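PDB 1WYD: aspartate--tRNA(Asp/Asn) ligase from Sulfolobus tokodaii, which attaches L-aspartate to tRNA(Asp) and also to tRNA(Asn), first activating the amino acid with ATP as aspartyl-adenylate. Local coordinates for residues L139-A143 with T252-G257; E243-H247 with V271-I275. All coordinates share one frame; numbering follows the deposited sequence.

Interaction 1: L139-A143 with T252-G257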
loop_
_atom_site.group_PDB
_atom_site.type_symbol
_atom_site.label_atom_id
_atom_site.label_comp_id
_atom_site.label_asym_id
_atom_site.label_seq_id
_atom_site.Cartn_x
_atom_site.Cartn_y
_atom_site.Cartn_z
ATOM N N LEU B 139 2.750 0.772 12.202
ATOM C CA LEU B 139 1.653 0.601 13.132
ATOM C C LEU B 139 0.583 1.583 12.753
ATOM O O LEU B 139 -0.601 1.331 12.977
ATOM C CB LEU B 139 2.166 0.941 14.533
ATOM C CG LEU B 139 2.318 -0.041 15.695
ATOM C CD1 LEU B 139 2.519 -1.528 15.309
ATOM C CD2 LEU B 139 3.407 0.486 16.705
ATOM N N ALA B 140 0.973 2.736 12.199
ATOM C CA ALA B 140 -0.045 3.710 11.875
ATOM C C ALA B 140 -0.873 3.237 10.676
ATOM O O ALA B 140 -2.053 3.553 10.554
ATOM C CB ALA B 140 0.571 5.039 11.610
ATOM N N LEU B 141 -0.245 2.484 9.794
ATOM C CA LEU B 141 -0.935 2.042 8.596
ATOM C C LEU B 141 -1.891 0.883 8.916
ATOM O O LEU B 141 -3.014 0.784 8.365
ATOM C CB LEU B 141 0.083 1.665 7.498
ATOM C CG LEU B 141 0.901 2.857 6.926
ATOM C CD1 LEU B 141 2.211 2.371 6.309
ATOM C CD2 LEU B 141 0.120 3.665 5.895
ATOM N N LYS B 142 -1.412 0.008 9.791
ATOM C CA LYS B 142 -2.169 -1.121 10.284
ATOM C C LYS B 142 -3.463 -0.583 10.922
ATOM O O LYS B 142 -4.547 -1.032 10.577
ATOM C CB LYS B 142 -1.305 -1.921 11.292
ATOM C CG LYS B 142 -1.833 -3.300 11.615
ATOM C CD LYS B 142 -1.618 -3.706 13.086
ATOM C CE LYS B 142 -2.104 -2.607 14.062
ATOM N NZ LYS B 142 -2.547 -3.114 15.399
ATOM N N ALA B 143 -3.342 0.427 11.777
ATOM C CA ALA B 143 -4.498 0.933 12.528
ATOM C C ALA B 143 -5.443 1.634 11.595
ATOM O O ALA B 143 -6.667 1.649 11.832
ATOM C CB ALA B 143 -4.084 1.891 13.652
ATOM N N THR B 252 -3.384 3.061 18.986
ATOM C CA THR B 252 -2.427 1.992 18.683
ATOM C C THR B 252 -0.979 2.398 18.990
ATOM O O THR B 252 -0.182 1.590 19.501
ATOM C CB THR B 252 -2.580 1.519 17.226
ATOM O OG1 THR B 252 -3.934 1.071 16.991
ATOM C CG2 THR B 252 -1.733 0.294 16.977
ATOM N N ILE B 253 -0.627 3.637 18.663
ATOM C CA ILE B 253 0.721 4.112 18.902
ATOM C C ILE B 253 0.939 4.092 20.414
ATOM O O ILE B 253 1.927 3.530 20.878
ATOM C CB ILE B 253 0.951 5.534 18.327
ATOM C CG1 ILE B 253 0.529 5.641 16.854
ATOM C CG2 ILE B 253 2.401 5.953 18.528
ATOM C CD1 ILE B 253 1.047 4.531 15.912
ATOM N N LYS B 254 -0.005 4.664 21.170
ATOM C CA LYS B 254 0.019 4.656 22.659
ATOM C C LYS B 254 0.160 3.301 23.363
ATOM O O LYS B 254 0.797 3.216 24.403
ATOM C CB LYS B 254 -1.171 5.425 23.232
ATOM C CG LYS B 254 -0.921 6.916 23.335
ATOM C CD LYS B 254 -2.149 7.692 23.793
ATOM C CE LYS B 254 -1.978 9.181 23.464
ATOM N NZ LYS B 254 -3.177 10.040 23.801
ATOM N N GLU B 255 -0.396 2.242 22.793
ATOM C CA GLU B 255 -0.304 0.904 23.382
ATOM C C GLU B 255 0.812 0.037 22.817
ATOM O O GLU B 255 1.557 -0.588 23.560
ATOM C CB GLU B 255 -1.629 0.160 23.208
ATOM C CG GLU B 255 -2.707 0.538 24.209
ATOM C CD GLU B 255 -4.089 0.089 23.759
ATOM O OE1 GLU B 255 -5.081 0.654 24.256
ATOM O OE2 GLU B 255 -4.185 -0.833 22.912
ATOM N N GLU B 256 0.897 -0.025 21.499
ATOM C CA GLU B 256 1.842 -0.892 20.806
ATOM C C GLU B 256 3.167 -0.197 20.468
ATOM O O GLU B 256 4.136 -0.851 20.134
ATOM C CB GLU B 256 1.190 -1.414 19.524
ATOM C CG GLU B 256 0.473 -2.766 19.622
ATOM C CD GLU B 256 -0.099 -3.200 18.271
ATOM O OE1 GLU B 256 -1.253 -2.852 17.996
ATOM O OE2 GLU B 256 0.615 -3.881 17.467
ATOM N N GLY B 257 3.196 1.129 20.560
ATOM C CA GLY B 257 4.432 1.866 20.395
ATOM C C GLY B 257 4.928 2.630 21.613
ATOM O O GLY B 257 5.548 3.689 21.471
HETATM O O HOH W 1 -4.751 -1.324 15.630
#
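Leu139 and Ala143 of helix 128-150 lie against Thr252, Ile253 and Glu256 at the C-terminal end of helix 235-256, a helix-helix packing within the class II synthetase catalytic domain. The two segment axes run at 123° to each other and approach to 10.2 Å.

The apolar part centres on Ile253, whose CD1 comes within 4.0 Å of Leu139 CB and also touches Ala140. Its chi1 (-52°) and chi2 (-48°) together swing CD1 toward helix 128-150, although the CB itself does not point there; beyond it, Ala140 and Ile253 both rest on Leu408 of helix 401-409. Leu139 covers the helix end, CD2 lying over the last turn beside Gly257 N at 3.9 Å. Glycine suits that place, since a CB there would run into Ile253 O. Ala143 is small enough for its CB to sit 3.4 Å from Thr252 OG1.

The polar part lies along the side nearer solvent. Lys142, its chain bent at chi2 and chi3, meets Glu256 from the opposite direction in a salt bridge, and Glu256 OE1 receives NZ at 2.9 Å through its syn lone pair. A water completes the link, accepting from Lys142 NZ at 2.8 Å and donating to Thr252 OG1 at 2.9 Å. Without the ammonium, as with an alanine here, the Glu256 carboxylate would probably lose its ion-pair mate and be freer to swing, and the water would lose its donor from NZ. Thr252 OG1 also hydrogen-bonds to Asn248 O in its own helix.

Interaction 2: E243-H247 with V271-I275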
loop_
_atom_site.group_PDB
_atom_site.type_symbol
_atom_site.label_atom_id
_atom_site.label_comp_id
_atom_site.label_asym_id
_atom_site.label_seq_id
_atom_site.Cartn_x
_atom_site.Cartn_y
_atom_site.Cartn_z
ATOM N N GLU B 243 -12.244 10.805 12.216
ATOM C CA GLU B 243 -12.190 10.896 13.678
ATOM C C GLU B 243 -11.933 9.516 14.285
ATOM O O GLU B 243 -10.996 9.323 15.062
ATOM C CB GLU B 243 -13.507 11.496 14.235
ATOM C CG GLU B 243 -13.644 13.025 14.128
ATOM C CD GLU B 243 -14.952 13.598 14.716
ATOM O OE1 GLU B 243 -15.977 12.863 14.834
ATOM O OE2 GLU B 243 -14.963 14.807 15.063
ATOM N N LYS B 244 -12.738 8.543 13.904
ATOM C CA LYS B 244 -12.577 7.206 14.453
ATOM C C LYS B 244 -11.259 6.536 14.057
ATOM O O LYS B 244 -10.650 5.819 14.859
ATOM C CB LYS B 244 -13.774 6.329 14.066
ATOM C CG LYS B 244 -15.071 6.727 14.801
ATOM C CD LYS B 244 -16.365 6.398 13.986
ATOM C CE LYS B 244 -16.861 4.965 14.217
ATOM N NZ LYS B 244 -18.289 4.776 13.729
ATOM N N ILE B 245 -10.854 6.754 12.800
ATOM C CA ILE B 245 -9.561 6.320 12.263
ATOM C C ILE B 245 -8.405 6.885 13.107
ATOM O O ILE B 245 -7.586 6.146 13.637
ATOM C CB ILE B 245 -9.441 6.780 10.767
ATOM C CG1 ILE B 245 -10.399 5.979 9.868
ATOM C CG2 ILE B 245 -7.966 6.700 10.261
ATOM C CD1 ILE B 245 -10.261 6.330 8.416
ATOM N N LEU B 246 -8.374 8.204 13.236
ATOM C CA LEU B 246 -7.296 8.903 13.942
ATOM C C LEU B 246 -7.217 8.480 15.382
ATOM O O LEU B 246 -6.143 8.338 15.943
ATOM C CB LEU B 246 -7.534 10.398 13.906
ATOM C CG LEU B 246 -7.336 11.152 12.607
ATOM C CD1 LEU B 246 -7.489 12.626 12.903
ATOM C CD2 LEU B 246 -5.951 10.881 12.088
ATOM N N HIS B 247 -8.379 8.258 15.965
ATOM C CA HIS B 247 -8.480 7.775 17.319
ATOM C C HIS B 247 -7.868 6.389 17.430
ATOM O O HIS B 247 -7.118 6.097 18.378
ATOM C CB HIS B 247 -9.951 7.760 17.760
ATOM C CG HIS B 247 -10.135 7.395 19.191
ATOM N ND1 HIS B 247 -9.982 8.307 20.214
ATOM C CD2 HIS B 247 -10.386 6.207 19.777
ATOM C CE1 HIS B 247 -10.175 7.704 21.372
ATOM N NE2 HIS B 247 -10.410 6.427 21.134
ATOM N N VAL B 271 -7.281 12.524 20.815
ATOM C CA VAL B 271 -8.327 12.724 19.827
ATOM C C VAL B 271 -9.660 12.707 20.581
ATOM O O VAL B 271 -10.209 11.636 20.904
ATOM C CB VAL B 271 -8.300 11.648 18.680
ATOM C CG1 VAL B 271 -9.463 11.877 17.705
ATOM C CG2 VAL B 271 -6.949 11.657 17.923
ATOM N N LYS B 272 -10.145 13.916 20.871
ATOM C CA LYS B 272 -11.439 14.120 21.503
ATOM C C LYS B 272 -12.485 14.117 20.386
ATOM O O LYS B 272 -12.236 14.651 19.297
ATOM C CB LYS B 272 -11.452 15.442 22.298
ATOM N N ILE B 273 -13.621 13.474 20.639
ATOM C CA ILE B 273 -14.683 13.309 19.657
ATOM C C ILE B 273 -15.936 13.988 20.204
ATOM O O ILE B 273 -16.452 13.588 21.253
ATOM C CB ILE B 273 -14.953 11.787 19.383
ATOM C CG1 ILE B 273 -13.731 11.121 18.716
ATOM C CG2 ILE B 273 -16.239 11.581 18.561
ATOM C CD1 ILE B 273 -13.678 9.561 18.832
ATOM N N PRO B 274 -16.429 15.006 19.500
ATOM C CA PRO B 274 -15.905 15.386 18.180
ATOM C C PRO B 274 -14.677 16.282 18.260
ATOM O O PRO B 274 -14.436 16.926 19.295
ATOM C CB PRO B 274 -17.066 16.153 17.554
ATOM C CG PRO B 274 -17.820 16.748 18.732
ATOM C CD PRO B 274 -17.518 15.897 19.951
ATOM N N ILE B 275 -13.895 16.299 17.183
ATOM C CA ILE B 275 -12.824 17.255 17.048
ATOM C C ILE B 275 -13.481 18.624 16.843
ATOM O O ILE B 275 -14.496 18.727 16.173
ATOM C CB ILE B 275 -11.892 16.859 15.869
ATOM C CG1 ILE B 275 -10.989 15.698 16.282
ATOM C CG2 ILE B 275 -11.013 18.021 15.422
ATOM C CD1 ILE B 275 -10.524 14.812 15.111
#
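Glu243 and His247, one helical turn apart on helix 235-256, face the irregular segment 271-275, which runs alongside with its extended backbone. The CA atoms of His247 and Val271 are 5.6 Å apart, and those of Glu243 and Ile273 are 6.9 Å apart, so the loop draws slightly away from the helix as it proceeds. A cis peptide bond before Pro274 turns the chain there, and the next backbone N-H, that of Ile275, is directed at the helix.

Glu243 takes up that N-H. Its chain is extended beyond CG (chi2 -179°), which carries the carboxylate out to the loop, and Ile275 N donates to Glu243 OE2 at 2.8 Å, meeting the oxygen from above the carboxylate plane. A glutamate is long enough to span this distance, and the Ile275 N-H gives its buried carboxylate, probably charged, a hydrogen-bond donor. Its aliphatic part is used as well: Glu243 CG lies 3.7 Å from Ile275 CD1, the two side chains lying alongside with opposed directions.

In this class II catalytic domain the loop leads directly into strand 276-279, the outermost strand, within this chain, of the large mixed sheet, and Leu316 of strand 316-320 packs on both Val271 and Ile275. Val271, branched at CB, spreads two methyls along the helix: CG1 is 4.0 Å from Glu243 O, while CG2 rests on Leu246 CB at 4.3 Å. Leu246 CD1 also touches Ile275 CD1, and the Leu246 side chain continues to Leu346 and Met399 in strands 343-348 and 394-400.

Near the more open side, the His247 and Ile273 side chains cross nearly perpendicularly, Ile273 CD1 lying near ND1. The ring edge is turned to the loop backbone, where His247 ND1 donates a weak hydrogen bond to Val271 O at 3.4 Å.

In the fold
Interactions 1 and 2 share helix 235-256, using its C-terminal end and its middle respectively, with centres 15 Å apart and nearest atoms about 5 Å apart. Along the chain their segments alternate: 139-143, 243-247, 252-257, then 271-275. The helix is thus joined to helix 128-150 in interaction 1 and, in interaction 2, to the loop entering strand 276-279, outermost within this chain in the large mixed sheet. Both contacts lie in the class II catalytic domain. Helix 401-409, beginning at the predicted ATP-binding Leu401, packs against interaction 1. The shared helix thus runs from helix 128-150, which touches Tyr149 of the second subunit through Lys142, to the loop entering the outer strand.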